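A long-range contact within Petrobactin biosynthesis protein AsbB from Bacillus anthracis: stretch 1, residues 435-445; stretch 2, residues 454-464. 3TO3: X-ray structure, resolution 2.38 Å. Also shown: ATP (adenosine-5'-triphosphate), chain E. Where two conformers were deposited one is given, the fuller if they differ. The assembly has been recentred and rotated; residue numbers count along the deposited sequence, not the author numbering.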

# COMPACT_ATOMS: atom_id res chain seq x y z
N ALA B 435 6.28 -18.99 -30.43
CA ALA B 435 7.28 -18.10 -29.85
C ALA B 435 7.19 -18.13 -28.33
O ALA B 435 6.22 -17.66 -27.74
CB ALA B 435 7.12 -16.72 -30.37
N LEU B 436 8.19 -18.74 -27.71
CA LEU B 436 8.32 -18.73 -26.27
C LEU B 436 8.81 -17.35 -25.95
O LEU B 436 9.51 -16.74 -26.76
CB LEU B 436 9.33 -19.78 -25.83
CG LEU B 436 8.91 -21.17 -26.33
CD1 LEU B 436 9.94 -22.22 -26.00
CD2 LEU B 436 7.56 -21.53 -25.72
N GLU B 437 8.48 -16.86 -24.76
CA GLU B 437 8.98 -15.57 -24.36
C GLU B 437 10.44 -15.85 -23.99
O GLU B 437 10.77 -16.58 -23.07
CB GLU B 437 8.22 -15.08 -23.15
CG GLU B 437 8.15 -13.58 -23.00
CD GLU B 437 7.59 -13.18 -21.63
OE1 GLU B 437 7.56 -11.96 -21.35
OE2 GLU B 437 7.19 -14.07 -20.85
N SER B 438 11.28 -15.22 -24.78
CA SER B 438 12.71 -15.44 -24.91
C SER B 438 13.61 -14.47 -24.14
O SER B 438 14.76 -14.28 -24.52
CB SER B 438 13.14 -15.68 -26.36
OG SER B 438 12.33 -14.95 -27.27
N HIS B 439 13.05 -13.75 -23.17
CA HIS B 439 13.87 -12.79 -22.44
C HIS B 439 14.92 -13.55 -21.61
O HIS B 439 14.95 -14.79 -21.59
CB HIS B 439 13.02 -11.92 -21.50
CG HIS B 439 11.96 -11.10 -22.19
ND1 HIS B 439 10.62 -11.25 -21.92
CD2 HIS B 439 12.05 -10.08 -23.08
CE1 HIS B 439 9.92 -10.38 -22.62
NE2 HIS B 439 10.77 -9.65 -23.33
N GLY B 440 15.79 -12.82 -20.91
CA GLY B 440 16.90 -13.43 -20.22
C GLY B 440 16.58 -14.36 -19.06
O GLY B 440 17.32 -15.31 -18.80
N GLN B 441 15.48 -14.08 -18.36
CA GLN B 441 15.15 -14.82 -17.16
C GLN B 441 14.39 -16.12 -17.46
O GLN B 441 14.16 -16.94 -16.57
CB GLN B 441 14.36 -13.93 -16.19
CG GLN B 441 14.70 -14.13 -14.71
CD GLN B 441 13.68 -15.02 -13.97
OE1 GLN B 441 12.53 -15.15 -14.39
NE2 GLN B 441 14.12 -15.64 -12.86
N ASN B 442 14.02 -16.32 -18.73
CA ASN B 442 13.33 -17.53 -19.15
C ASN B 442 14.25 -18.63 -19.66
O ASN B 442 13.79 -19.69 -20.10
CB ASN B 442 12.32 -17.22 -20.24
CG ASN B 442 11.17 -16.39 -19.73
OD1 ASN B 442 10.51 -15.68 -20.50
ND2 ASN B 442 10.96 -16.43 -18.42
N MSE B 443 15.55 -18.35 -19.63
CA MSE B 443 16.50 -19.19 -20.33
C MSE B 443 17.64 -19.54 -19.40
O MSE B 443 18.12 -18.71 -18.63
CB MSE B 443 17.03 -18.46 -21.56
CG MSE B 443 16.01 -18.24 -22.66
SE MSE B 443 16.65 -17.12 -24.17
CE MSE B 443 18.03 -18.27 -24.91
N ILE B 444 18.07 -20.78 -19.49
CA ILE B 444 19.16 -21.29 -18.69
C ILE B 444 20.20 -21.92 -19.60
O ILE B 444 19.89 -22.84 -20.33
CB ILE B 444 18.64 -22.32 -17.68
CG1 ILE B 444 17.60 -21.64 -16.78
CG2 ILE B 444 19.80 -22.88 -16.87
CD1 ILE B 444 17.02 -22.52 -15.72
N LEU B 445 21.43 -21.41 -19.57
CA LEU B 445 22.49 -22.07 -20.35
C LEU B 445 23.05 -23.24 -19.59
O LEU B 445 23.46 -23.10 -18.45
CB LEU B 445 23.63 -21.11 -20.71
CG LEU B 445 24.78 -21.74 -21.50
CD1 LEU B 445 24.35 -22.07 -22.92
CD2 LEU B 445 25.97 -20.78 -21.52
N ARG B 454 23.80 -26.81 -24.24
CA ARG B 454 22.40 -26.83 -24.61
C ARG B 454 21.63 -25.77 -23.80
O ARG B 454 22.17 -25.20 -22.84
CB ARG B 454 21.83 -28.25 -24.41
CG ARG B 454 21.82 -28.72 -22.96
CD ARG B 454 22.04 -30.20 -22.84
NE ARG B 454 20.81 -30.97 -22.98
CZ ARG B 454 20.39 -31.88 -22.11
NH1 ARG B 454 21.10 -32.15 -21.01
NH2 ARG B 454 19.26 -32.53 -22.33
N ILE B 455 20.39 -25.49 -24.22
CA ILE B 455 19.54 -24.50 -23.56
C ILE B 455 18.33 -25.11 -22.82
O ILE B 455 17.74 -26.11 -23.24
CB ILE B 455 19.06 -23.45 -24.58
CG1 ILE B 455 18.73 -22.15 -23.87
CG2 ILE B 455 17.88 -23.96 -25.39
CD1 ILE B 455 19.94 -21.62 -23.09
N ALA B 456 17.96 -24.51 -21.69
CA ALA B 456 16.78 -24.97 -20.96
C ALA B 456 15.85 -23.79 -20.87
O ALA B 456 16.30 -22.68 -20.63
CB ALA B 456 17.15 -25.43 -19.58
N LEU B 457 14.56 -24.01 -21.09
CA LEU B 457 13.60 -22.92 -21.16
C LEU B 457 12.56 -23.10 -20.09
O LEU B 457 12.24 -24.23 -19.71
CB LEU B 457 12.95 -22.85 -22.54
CG LEU B 457 13.95 -22.77 -23.69
CD1 LEU B 457 13.37 -23.37 -24.94
CD2 LEU B 457 14.37 -21.32 -23.91
N LYS B 458 12.05 -22.00 -19.57
CA LYS B 458 11.05 -22.06 -18.51
C LYS B 458 10.09 -20.89 -18.65
O LYS B 458 10.29 -20.03 -19.52
CB LYS B 458 11.70 -22.07 -17.12
CG LYS B 458 12.66 -20.90 -16.82
CD LYS B 458 13.19 -21.06 -15.38
CE LYS B 458 14.00 -19.84 -14.87
NZ LYS B 458 13.14 -18.62 -14.69
N ASP B 459 9.09 -20.85 -17.76
CA ASP B 459 8.00 -19.88 -17.75
C ASP B 459 7.20 -19.78 -19.06
O ASP B 459 7.31 -18.79 -19.78
CB ASP B 459 8.51 -18.49 -17.33
CG ASP B 459 8.78 -18.40 -15.83
OD1 ASP B 459 8.00 -18.98 -15.04
OD2 ASP B 459 9.78 -17.76 -15.44
N PHE B 460 6.46 -20.84 -19.37
CA PHE B 460 5.50 -20.94 -20.49
C PHE B 460 4.09 -20.40 -20.23
O PHE B 460 3.43 -19.87 -21.12
CB PHE B 460 5.42 -22.40 -20.95
CG PHE B 460 6.76 -23.05 -21.03
CD1 PHE B 460 7.78 -22.42 -21.72
CD2 PHE B 460 7.03 -24.22 -20.34
CE1 PHE B 460 9.04 -23.00 -21.79
CE2 PHE B 460 8.29 -24.79 -20.38
CZ PHE B 460 9.30 -24.19 -21.10
N HIS B 461 3.62 -20.56 -19.01
CA HIS B 461 2.22 -20.40 -18.76
C HIS B 461 1.72 -18.99 -19.09
O HIS B 461 0.60 -18.83 -19.59
CB HIS B 461 1.90 -20.81 -17.32
CG HIS B 461 2.38 -19.83 -16.30
ND1 HIS B 461 3.69 -19.80 -15.86
CD2 HIS B 461 1.74 -18.83 -15.65
CE1 HIS B 461 3.83 -18.83 -14.98
NE2 HIS B 461 2.66 -18.22 -14.83
N GLU B 462 2.48 -17.97 -18.72
CA GLU B 462 2.12 -16.58 -19.06
C GLU B 462 2.53 -16.06 -20.45
O GLU B 462 1.73 -15.42 -21.13
CB GLU B 462 2.61 -15.62 -17.98
CG GLU B 462 4.09 -15.81 -17.61
CD GLU B 462 4.49 -15.04 -16.36
OE1 GLU B 462 3.62 -14.34 -15.78
OE2 GLU B 462 5.68 -15.13 -15.96
N GLY B 463 3.78 -16.32 -20.84
CA GLY B 463 4.42 -15.63 -21.95
C GLY B 463 4.17 -16.03 -23.41
O GLY B 463 4.10 -15.18 -24.31
N LEU B 464 4.04 -17.33 -23.63
CA LEU B 464 3.98 -17.92 -24.95
C LEU B 464 2.95 -17.32 -25.93
O LEU B 464 1.78 -17.08 -25.59
CB LEU B 464 3.75 -19.41 -24.75
CG LEU B 464 3.50 -20.34 -25.91
CD1 LEU B 464 3.92 -21.73 -25.46
CD2 LEU B 464 2.05 -20.29 -26.31
PB ATP E . 8.54 -15.13 -12.98
O1B ATP E . 8.09 -15.24 -11.54
O2B ATP E . 7.34 -15.02 -13.88
O3B ATP E . 9.42 -16.38 -13.35
PA ATP E . 8.94 -12.44 -12.92
O1A ATP E . 7.80 -12.50 -11.92
O2A ATP E . 8.52 -11.81 -14.25
O3A ATP E . 9.46 -13.88 -13.19
O5' ATP E . 10.09 -11.60 -12.27
C5' ATP E . 11.41 -11.84 -12.58
C4' ATP E . 12.34 -10.81 -12.27
O4' ATP E . 13.57 -11.00 -13.05
C3' ATP E . 11.80 -9.49 -12.65
O3' ATP E . 11.73 -8.67 -11.55
C2' ATP E . 12.76 -8.96 -13.64
O2' ATP E . 12.92 -7.61 -13.51
C1' ATP E . 14.01 -9.70 -13.29
N9 ATP E . 15.06 -9.65 -14.28
C8 ATP E . 16.33 -9.31 -14.01
N7 ATP E . 17.03 -9.38 -15.15
C5 ATP E . 16.21 -9.77 -16.15
C6 ATP E . 16.40 -10.01 -17.52
N6 ATP E . 17.71 -9.82 -18.09
N1 ATP E . 15.36 -10.41 -18.28
C2 ATP E . 14.14 -10.58 -17.73
N3 ATP E . 13.91 -10.36 -16.41
C4 ATP E . 14.93 -9.95 -15.60

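How does Lys458, with the largest area covered by the other stretch, earn that place? It is held at both ends. Lys458 N donates to Asn442 O at 2.9 Å, continuing the ladder of the antiparallel strands just past their paired residues, while its side chain, t at chi2 and chi3 but p at chi1 and chi4, brings Lys458 NZ to Gln441 O, a hydrogen bond of 2.7 Å. The ammonium also forms a salt bridge with its neighbour, Lys458 NZ to Asp459 OD2 at 3.5 Å, and that same carboxylate oxygen lies 2.5 Å from ATP O3B.

What does Leu436 do, outside the strands itself? Its CA-to-CB bond points sideways, yet the chain's end reaches three apolar partners. Leu436 CD1 meets Leu457 CD1 at 3.8 Å, and Leu436 CD2 lies 3.7 Å from Leu464 CD1 and 4.1 Å from Phe460 CD1. Its two methyls thus join Leu457 to residues that follow it in the chain.

Why does Ile444 fit so closely against Ala456? The two form a hydrogen-bonded antiparallel pair: Ile444 N donates to Ala456 O at 2.8 Å, and Ala456 N returns a bond to Ile444 O at 2.9 Å. Their side chains share one sheet face, with Ile444 CB 3.9 Å from Ala456 CB. Met443, Leu445, Ile455 and Leu457 occupy the other face, where Met443 CG packs 3.7 Å from Leu457 CD2.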